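Local coordinates for glutamate ABC superfamily ATP binding cassette transporter, binding protein (Enterococcus faecium DO, PDB 5EYF) that binds L-glutamate as the extracellular solute-binding component of an ABC transporter, probably handing it to the membrane permease for uptake, at residues B[110-115]-B[185-190]; B[103-108]-B[172-177]; B[47-52]-B[217-222]. All blocks are in the same frame, centred on the assembly; numbering follows the deposited sequence.

Contact 1: residues B[110-115]-B[185-190]; sequences LVKKGS and NPEYEL
L110, at the start of the first segment, projects from the face of the sheet it shares with L190, CG anti to the backbone N (chi1 -177°), which brings CD1 to 4.0 Å from L190 CD1 and also against CB of Y188, the L110 and Y188 side chains crossing at about a right angle. L163 of helix 156-164 and L178 of helix 175-182 pack on the same leucine. V111 forms the hydrogen-bonded antiparallel pair with E189. V111 N donates to E189 O at 3.1 Å, nearly straight and in the carbonyl plane, and V111 O receives E189 N at 2.9 Å almost along its C=O axis. V111 O is also approached by the CA-H of Y188. K112 lays its CA and CB against CD1 and CE1 of the Y188 ring, the nearest approach being 3.5 Å from K112 CA to Y188 CD1. Its chain then runs beside that of E187, pointing the same way, and bends at chi4 into a weak salt bridge, K112 NZ to E187 OE2 at 3.3 Å. K113 extends the ladder past the strand, its N reaching E187 O at 2.9 Å, while its side chain crosses that of E189 at about a right angle, K113 CG lying 3.6 Å from E189 CD. Straight backbone bonds therefore set the register where strands 103-112 and 188-191 pair, and the charged groups at the exposed turn end would add only modest electrostatic attraction.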
loop_
_atom_site.group_PDB
_atom_site.type_symbol
_atom_site.label_atom_id
_atom_site.label_comp_id
_atom_site.label_asym_id
_atom_site.label_seq_id
_atom_site.Cartn_x
_atom_site.Cartn_y
_atom_site.Cartn_z
ATOM N N LEU B 110 4.021 4.421 18.192
ATOM C CA LEU B 110 3.206 4.246 19.384
ATOM C C LEU B 110 3.847 5.036 20.521
ATOM O O LEU B 110 5.055 4.916 20.750
ATOM C CB LEU B 110 3.127 2.754 19.754
ATOM C CG LEU B 110 2.256 2.335 20.944
ATOM C CD1 LEU B 110 0.828 2.223 20.474
ATOM C CD2 LEU B 110 2.723 1.011 21.573
ATOM N N VAL B 111 3.048 5.861 21.206
ATOM C CA VAL B 111 3.512 6.684 22.319
ATOM C C VAL B 111 2.500 6.584 23.452
ATOM O O VAL B 111 1.357 6.169 23.257
ATOM C CB VAL B 111 3.705 8.173 21.897
ATOM C CG1 VAL B 111 4.746 8.298 20.786
ATOM C CG2 VAL B 111 2.392 8.777 21.438
ATOM N N LYS B 112 2.933 6.967 24.655
ATOM C CA LYS B 112 1.986 7.166 25.743
ATOM C C LYS B 112 1.071 8.344 25.414
ATOM O O LYS B 112 1.532 9.402 24.978
ATOM C CB LYS B 112 2.738 7.431 27.047
ATOM C CG LYS B 112 1.863 7.578 28.280
ATOM C CD LYS B 112 2.729 7.885 29.496
ATOM C CE LYS B 112 1.924 8.525 30.612
ATOM N NZ LYS B 112 1.418 7.507 31.562
ATOM N N LYS B 113 -0.229 8.176 25.651
ATOM C CA LYS B 113 -1.152 9.301 25.502
ATOM C C LYS B 113 -0.659 10.537 26.240
ATOM O O LYS B 113 -0.212 10.464 27.390
ATOM C CB LYS B 113 -2.543 8.936 26.005
ATOM C CG LYS B 113 -3.268 8.041 25.069
ATOM C CD LYS B 113 -4.539 7.519 25.674
ATOM C CE LYS B 113 -5.169 6.522 24.716
ATOM N NZ LYS B 113 -6.596 6.295 25.033
ATOM N N GLY B 114 -0.747 11.677 25.558
ATOM C CA GLY B 114 -0.277 12.924 26.094
ATOM C C GLY B 114 1.135 13.272 25.696
ATOM O O GLY B 114 1.587 14.386 26.007
ATOM N N SER B 115 1.853 12.345 25.042
ATOM C CA SER B 115 3.190 12.637 24.551
ATOM C C SER B 115 3.193 13.904 23.708
ATOM O O SER B 115 2.229 14.214 23.004
ATOM C CB SER B 115 3.709 11.471 23.703
ATOM O OG SER B 115 5.006 11.744 23.240
ATOM N N ASN B 185 -3.270 -2.263 25.613
ATOM C CA ASN B 185 -2.684 -1.289 26.534
ATOM C C ASN B 185 -3.247 0.105 26.302
ATOM O O ASN B 185 -2.670 0.916 25.567
ATOM C CB ASN B 185 -1.161 -1.299 26.422
ATOM C CG ASN B 185 -0.575 -2.689 26.649
ATOM O OD1 ASN B 185 -0.189 -3.044 27.766
ATOM N ND2 ASN B 185 -0.491 -3.472 25.587
ATOM N N PRO B 186 -4.348 0.441 26.978
ATOM C CA PRO B 186 -5.079 1.681 26.659
ATOM C C PRO B 186 -4.359 2.979 27.025
ATOM O O PRO B 186 -4.829 4.046 26.615
ATOM C CB PRO B 186 -6.381 1.530 27.458
ATOM C CG PRO B 186 -6.066 0.538 28.530
ATOM C CD PRO B 186 -5.082 -0.410 27.929
ATOM N N GLU B 187 -3.256 2.941 27.769
ATOM C CA GLU B 187 -2.515 4.165 28.044
ATOM C C GLU B 187 -1.706 4.646 26.846
ATOM O O GLU B 187 -1.076 5.709 26.937
ATOM C CB GLU B 187 -1.567 3.964 29.230
ATOM C CG GLU B 187 -2.228 3.926 30.587
ATOM C CD GLU B 187 -1.202 3.857 31.700
ATOM O OE1 GLU B 187 -1.281 2.927 32.529
ATOM O OE2 GLU B 187 -0.304 4.732 31.729
ATOM N N TYR B 188 -1.689 3.880 25.755
ATOM C CA TYR B 188 -0.830 4.126 24.604
ATOM C C TYR B 188 -1.675 4.225 23.344
ATOM O O TYR B 188 -2.736 3.606 23.248
ATOM C CB TYR B 188 0.209 3.016 24.462
ATOM C CG TYR B 188 1.063 2.967 25.691
ATOM C CD1 TYR B 188 2.244 3.686 25.752
ATOM C CD2 TYR B 188 0.667 2.252 26.813
ATOM C CE1 TYR B 188 3.015 3.684 26.873
ATOM C CE2 TYR B 188 1.425 2.257 27.940
ATOM C CZ TYR B 188 2.600 2.979 27.963
ATOM O OH TYR B 188 3.366 2.981 29.088
ATOM N N GLU B 189 -1.200 5.013 22.378
ATOM C CA GLU B 189 -1.950 5.194 21.140
ATOM C C GLU B 189 -0.988 5.343 19.973
ATOM O O GLU B 189 0.167 5.774 20.130
ATOM C CB GLU B 189 -2.897 6.411 21.215
ATOM C CG GLU B 189 -2.211 7.765 21.353
ATOM C CD GLU B 189 -3.204 8.912 21.548
ATOM O OE1 GLU B 189 -4.414 8.674 21.381
ATOM O OE2 GLU B 189 -2.783 10.045 21.879
ATOM N N LEU B 190 -1.488 5.009 18.784
ATOM C CA LEU B 190 -0.778 5.342 17.550
ATOM C C LEU B 190 -0.933 6.830 17.264
ATOM O O LEU B 190 -1.990 7.420 17.519
ATOM C CB LEU B 190 -1.302 4.522 16.351
ATOM C CG LEU B 190 -0.857 3.062 16.174
ATOM C CD1 LEU B 190 -1.489 2.190 17.263
ATOM C CD2 LEU B 190 -1.236 2.527 14.809
#

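Contact 2: residues B[103-108]-B[172-177]. With GLU (glutamic acid), chain E.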
loop_
_atom_site.group_PDB
_atom_site.type_symbol
_atom_site.label_atom_id
_atom_site.label_comp_id
_atom_site.label_asym_id
_atom_site.label_seq_id
_atom_site.Cartn_x
_atom_site.Cartn_y
_atom_site.Cartn_z
ATOM N N PHE B 103 -1.588 -7.942 2.338
ATOM C CA PHE B 103 -1.943 -6.997 3.391
ATOM C C PHE B 103 -1.150 -5.715 3.141
ATOM O O PHE B 103 0.025 -5.780 2.791
ATOM C CB PHE B 103 -1.619 -7.556 4.799
ATOM C CG PHE B 103 -2.184 -6.723 5.933
ATOM C CD1 PHE B 103 -3.449 -6.977 6.442
ATOM C CD2 PHE B 103 -1.457 -5.650 6.465
ATOM C CE1 PHE B 103 -3.991 -6.195 7.461
ATOM C CE2 PHE B 103 -1.983 -4.881 7.509
ATOM C CZ PHE B 103 -3.254 -5.145 8.002
ATOM N N ASP B 104 -1.778 -4.569 3.389
ATOM C CA ASP B 104 -1.188 -3.263 3.115
ATOM C C ASP B 104 -0.938 -2.500 4.423
ATOM O O ASP B 104 -1.797 -1.758 4.889
ATOM C CB ASP B 104 -2.161 -2.518 2.184
ATOM C CG ASP B 104 -1.531 -1.376 1.451
ATOM O OD1 ASP B 104 -0.320 -1.171 1.624
ATOM O OD2 ASP B 104 -2.266 -0.705 0.668
ATOM N N ALA B 105 0.237 -2.698 5.022
ATOM C CA ALA B 105 0.578 -2.037 6.280
ATOM C C ALA B 105 1.394 -0.770 6.018
ATOM O O ALA B 105 1.646 -0.381 4.874
ATOM C CB ALA B 105 1.314 -3.012 7.221
ATOM N N GLY B 106 1.829 -0.121 7.094
ATOM C CA GLY B 106 2.738 1.011 6.978
ATOM C C GLY B 106 3.350 1.288 8.322
ATOM O O GLY B 106 2.708 1.080 9.345
ATOM N N GLN B 107 4.592 1.756 8.327
ATOM C CA GLN B 107 5.256 1.967 9.611
ATOM C C GLN B 107 4.649 3.141 10.366
ATOM O O GLN B 107 4.269 4.150 9.775
ATOM C CB GLN B 107 6.752 2.173 9.410
ATOM C CG GLN B 107 7.527 2.091 10.728
ATOM C CD GLN B 107 9.011 1.955 10.501
ATOM O OE1 GLN B 107 9.429 1.507 9.450
ATOM N NE2 GLN B 107 9.813 2.380 11.471
ATOM N N ALA B 108 4.585 3.020 11.690
ATOM C CA ALA B 108 3.915 4.017 12.520
ATOM C C ALA B 108 4.605 4.112 13.868
ATOM O O ALA B 108 5.573 3.401 14.148
ATOM C CB ALA B 108 2.422 3.699 12.729
ATOM N N THR B 172 8.275 1.925 17.421
ATOM C CA THR B 172 7.928 1.869 16.006
ATOM C C THR B 172 7.972 0.449 15.460
ATOM O O THR B 172 8.842 -0.353 15.824
ATOM C CB THR B 172 8.847 2.812 15.195
ATOM O OG1 THR B 172 8.302 2.953 13.878
ATOM C CG2 THR B 172 10.278 2.309 15.091
ATOM N N THR B 173 6.973 0.140 14.625
ATOM C CA THR B 173 6.919 -1.039 13.769
ATOM C C THR B 173 5.653 -0.829 12.949
ATOM O O THR B 173 5.171 0.310 12.865
ATOM C CB THR B 173 6.940 -2.378 14.548
ATOM O OG1 THR B 173 6.874 -3.482 13.624
ATOM C CG2 THR B 173 5.773 -2.514 15.529
ATOM N N ASP B 174 5.136 -1.866 12.309
ATOM C CA ASP B 174 4.022 -1.657 11.401
ATOM C C ASP B 174 2.778 -1.263 12.185
ATOM O O ASP B 174 2.530 -1.774 13.280
ATOM C CB ASP B 174 3.723 -2.921 10.602
ATOM C CG ASP B 174 4.859 -3.354 9.677
ATOM O OD1 ASP B 174 5.777 -2.537 9.419
ATOM O OD2 ASP B 174 4.829 -4.550 9.220
ATOM N N ASN B 175 1.965 -0.387 11.594
ATOM C CA ASN B 175 0.746 0.062 12.254
ATOM C C ASN B 175 -0.128 -1.093 12.735
ATOM O O ASN B 175 -0.600 -1.076 13.879
ATOM C CB ASN B 175 -0.055 0.989 11.336
ATOM C CG ASN B 175 -0.418 0.377 9.973
ATOM O OD1 ASN B 175 0.059 -0.683 9.527
ATOM N ND2 ASN B 175 -1.284 1.084 9.303
ATOM N N ALA B 176 -0.318 -2.122 11.902
ATOM C CA ALA B 176 -1.209 -3.226 12.267
ATOM C C ALA B 176 -0.667 -4.010 13.449
ATOM O O ALA B 176 -1.445 -4.586 14.222
ATOM C CB ALA B 176 -1.421 -4.182 11.093
ATOM N N ILE B 177 0.658 -4.067 13.578
ATOM C CA ILE B 177 1.275 -4.737 14.713
ATOM C C ILE B 177 1.110 -3.899 15.968
ATOM O O ILE B 177 0.763 -4.425 17.034
ATOM C CB ILE B 177 2.751 -5.029 14.417
ATOM C CG1 ILE B 177 2.848 -5.967 13.198
ATOM C CG2 ILE B 177 3.447 -5.603 15.668
ATOM C CD1 ILE B 177 4.253 -6.194 12.683
HETATM N N GLU E . 6.799 -5.680 7.966
HETATM C CA GLU E . 8.113 -5.226 8.450
HETATM C C GLU E . 9.219 -6.108 7.888
HETATM O O GLU E . 8.959 -7.075 7.160
HETATM C CB GLU E . 8.175 -5.198 9.990
HETATM C CG GLU E . 7.626 -6.446 10.681
HETATM C CD GLU E . 8.522 -7.676 10.573
HETATM O OE1 GLU E . 7.974 -8.783 10.609
HETATM O OE2 GLU E . 9.769 -7.559 10.540
HETATM O OXT GLU E . 10.416 -5.860 8.135
HETATM O O HOH W 1 -2.685 -0.193 6.961
#
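D174 makes the direct contact with the ligand: its OD2 accepts a hydrogen bond from the amino N of the bound glutamate at 2.6 Å, and I177 CD1 lies against the ligand CG. Y200 OH also bonds D174 OD2, so that oxygen is gripped twice. The next shell fixes the backbone around this aspartate. On its C-terminal side, N175 N donates to G106 O at 2.8 Å, and N175 folds its side chain back, CG between the backbone N and the carbonyl carbon (chi1 56°), so that OD1 receives G106 N at 3.1 Å from above the amide's carbonyl plane. A water joins N175 ND2 to D104 O. On the N-terminal side, A108 N reaches T173 O at 3.0 Å, in the carbonyl plane. T172 OG1, anti to its backbone N, donates to A108 O at 2.8 Å and accepts from Q107 NE2 at 2.9 Å, close to the Q107 amide plane. Farther out, F103 CE2 packs on A176 CB at 3.7 Å. With bonds to strand 103-112 on both sides of D174, its position at the N-cap of helix 175-182 is well defined, and its probably ionised carboxylate would complement the ligand's ammonium charge.

Contact 3: residues B[47-52]-B[217-222]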
loop_
_atom_site.group_PDB
_atom_site.type_symbol
_atom_site.label_atom_id
_atom_site.label_comp_id
_atom_site.label_asym_id
_atom_site.label_seq_id
_atom_site.Cartn_x
_atom_site.Cartn_y
_atom_site.Cartn_z
ATOM N N LYS B 47 -3.787 -21.283 6.181
ATOM C CA LYS B 47 -4.696 -22.433 6.141
ATOM C C LYS B 47 -5.565 -22.396 4.889
ATOM O O LYS B 47 -5.762 -23.427 4.228
ATOM C CB LYS B 47 -5.559 -22.462 7.402
ATOM C CG LYS B 47 -4.770 -22.734 8.673
ATOM C CD LYS B 47 -5.652 -22.634 9.881
ATOM C CE LYS B 47 -4.914 -23.070 11.111
ATOM N NZ LYS B 47 -5.850 -23.258 12.265
ATOM N N ALA B 48 -6.093 -21.219 4.547
ATOM C CA ALA B 48 -6.954 -21.117 3.374
ATOM C C ALA B 48 -6.185 -21.417 2.088
ATOM O O ALA B 48 -6.713 -22.069 1.176
ATOM C CB ALA B 48 -7.581 -19.723 3.324
ATOM N N ILE B 49 -4.933 -20.960 1.991
ATOM C CA ILE B 49 -4.142 -21.239 0.803
ATOM C C ILE B 49 -3.884 -22.723 0.689
ATOM O O ILE B 49 -3.982 -23.303 -0.400
ATOM C CB ILE B 49 -2.816 -20.462 0.856
ATOM C CG1 ILE B 49 -3.102 -18.979 0.659
ATOM C CG2 ILE B 49 -1.844 -20.977 -0.210
ATOM C CD1 ILE B 49 -1.876 -18.112 0.906
ATOM N N THR B 50 -3.536 -23.349 1.808
ATOM C CA THR B 50 -3.270 -24.774 1.789
ATOM C C THR B 50 -4.476 -25.561 1.293
ATOM O O THR B 50 -4.330 -26.519 0.517
ATOM C CB THR B 50 -2.869 -25.232 3.186
ATOM O OG1 THR B 50 -1.743 -24.456 3.613
ATOM C CG2 THR B 50 -2.423 -26.700 3.118
ATOM N N LYS B 51 -5.680 -25.155 1.692
ATOM C CA LYS B 51 -6.856 -25.876 1.198
ATOM C C LYS B 51 -7.083 -25.646 -0.299
ATOM O O LYS B 51 -7.569 -26.551 -1.001
ATOM C CB LYS B 51 -8.096 -25.472 2.003
ATOM C CG LYS B 51 -8.047 -25.877 3.485
ATOM C CD LYS B 51 -7.853 -27.386 3.670
ATOM C CE LYS B 51 -8.137 -27.802 5.122
ATOM N NZ LYS B 51 -7.733 -29.213 5.442
ATOM N N LYS B 52 -6.765 -24.456 -0.810
ATOM C CA LYS B 52 -6.852 -24.242 -2.254
ATOM C C LYS B 52 -5.840 -25.105 -3.002
ATOM O O LYS B 52 -6.156 -25.673 -4.056
ATOM C CB LYS B 52 -6.625 -22.761 -2.595
ATOM C CG LYS B 52 -7.685 -21.788 -2.070
ATOM C CD LYS B 52 -9.083 -22.139 -2.543
ATOM C CE LYS B 52 -10.023 -20.970 -2.298
ATOM N NZ LYS B 52 -11.426 -21.437 -2.567
ATOM N N GLN B 217 -2.170 -18.487 -7.336
ATOM C CA GLN B 217 -3.467 -18.929 -7.820
ATOM C C GLN B 217 -4.442 -19.100 -6.667
ATOM O O GLN B 217 -5.619 -18.749 -6.782
ATOM C CB GLN B 217 -3.295 -20.249 -8.585
ATOM C CG GLN B 217 -4.585 -20.879 -9.093
ATOM C CD GLN B 217 -5.251 -20.059 -10.170
ATOM O OE1 GLN B 217 -4.588 -19.349 -10.919
ATOM N NE2 GLN B 217 -6.578 -20.153 -10.255
ATOM N N ALA B 218 -3.963 -19.652 -5.549
ATOM C CA ALA B 218 -4.794 -19.797 -4.358
ATOM C C ALA B 218 -5.311 -18.443 -3.884
ATOM O O ALA B 218 -6.509 -18.284 -3.617
ATOM C CB ALA B 218 -3.997 -20.496 -3.256
ATOM N N LEU B 219 -4.416 -17.444 -3.796
ATOM C CA LEU B 219 -4.835 -16.099 -3.408
ATOM C C LEU B 219 -5.856 -15.542 -4.382
ATOM O O LEU B 219 -6.860 -14.960 -3.964
ATOM C CB LEU B 219 -3.632 -15.144 -3.324
ATOM C CG LEU B 219 -2.721 -15.358 -2.115
ATOM C CD1 LEU B 219 -1.410 -14.595 -2.327
ATOM C CD2 LEU B 219 -3.449 -14.896 -0.860
ATOM N N GLU B 220 -5.608 -15.698 -5.687
ATOM C CA GLU B 220 -6.583 -15.265 -6.691
ATOM C C GLU B 220 -7.960 -15.856 -6.411
ATOM O O GLU B 220 -8.969 -15.146 -6.410
ATOM C CB GLU B 220 -6.110 -15.661 -8.092
ATOM C CG GLU B 220 -6.995 -15.138 -9.220
ATOM C CD GLU B 220 -6.441 -15.452 -10.610
ATOM O OE1 GLU B 220 -5.464 -16.227 -10.713
ATOM O OE2 GLU B 220 -6.983 -14.921 -11.604
ATOM N N GLU B 221 -8.010 -17.162 -6.168
ATOM C CA GLU B 221 -9.280 -17.834 -5.925
ATOM C C GLU B 221 -9.948 -17.310 -4.657
ATOM O O GLU B 221 -11.177 -17.162 -4.614
ATOM C CB GLU B 221 -9.032 -19.336 -5.826
ATOM C CG GLU B 221 -8.735 -20.027 -7.170
ATOM C CD GLU B 221 -8.444 -21.520 -7.017
ATOM O OE1 GLU B 221 -8.970 -22.148 -6.062
ATOM O OE2 GLU B 221 -7.683 -22.068 -7.853
HETATM N N MSE B 222 -9.152 -16.989 -3.632
HETATM C CA MSE B 222 -9.689 -16.526 -2.364
HETATM C C MSE B 222 -10.241 -15.106 -2.472
HETATM O O MSE B 222 -11.226 -14.751 -1.825
HETATM C CB MSE B 222 -8.599 -16.571 -1.289
HETATM C CG MSE B 222 -8.193 -18.020 -0.907
HETATM SE SE MSE B 222 -6.466 -18.113 -0.031
HETATM C CE MSE B 222 -6.743 -16.849 1.446
HETATM O O HOH W 2 -11.343 -21.965 -5.491
HETATM O O HOH W 3 -8.881 -24.755 -5.581
#
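E221 OE1 is the best-held polar atom of this helix pair, gripped by two donating waters. The first lies 2.4 Å from E221 OE1 and accepts from K52 NZ at 3.0 Å; the second, 2.7 Å from E221 OE1, also donates to the backbone K52 O. The lysine and glutamate thus meet through water: K52 NZ stands 4.3 Å from E221 OE1, beyond a salt bridge, and its charge is paired with D225 instead. The other carboxylate oxygen, OE2, takes Q217 NE2 on its anti lone pair, within the Q217 amide plane, which steadies the carboxylate from its own helix. The rest of the contact is apolar. The K52 chain bends at chi2 (-57°), its CB meeting A218 CB at 3.5 Å and its CE passing obliquely across M222 CG. I49 rests CG2 on A218 CB and CD1 on L219 CD2, while its CG1 meets the selenium SE of M222, a selenomethionine, at 3.5 Å. A bend at chi3 (55°) then turns M222 CE onto A48 CB, also at 3.5 Å. The short segment axes come within 8.9 Å at 105°, a steep crossing with alanine on each helix at the interface. W19 of strand 16-21 covers I49 from the sheet side, an arrangement consistent with the layered alpha/beta lobes of the family 3 solute-binding fold.

Contacts 1 and 2 share strand 103-112 and the mixed sheet it belongs to; their centres are 16 Å apart and they touch through L190 CD2 and N175 O, 3.8 Å apart. Along the chain their segments alternate, 103-108 and 110-115 first, then 172-177 and 185-190, with helix 175-182 leading directly to strand 188-191. Contact 3 encloses both in sequence, since helix 41-54 precedes them and helix 209-225 follows. Its centre is about 37 Å from that of contact 1, across the chain's centre, and about 24 Å from that of contact 2. Contact 2, with the ligand-binding aspartate, thus lies between a strand pairing and a helix crossing on opposite sides of the chain's centre, consistent with a two-lobed binding protein.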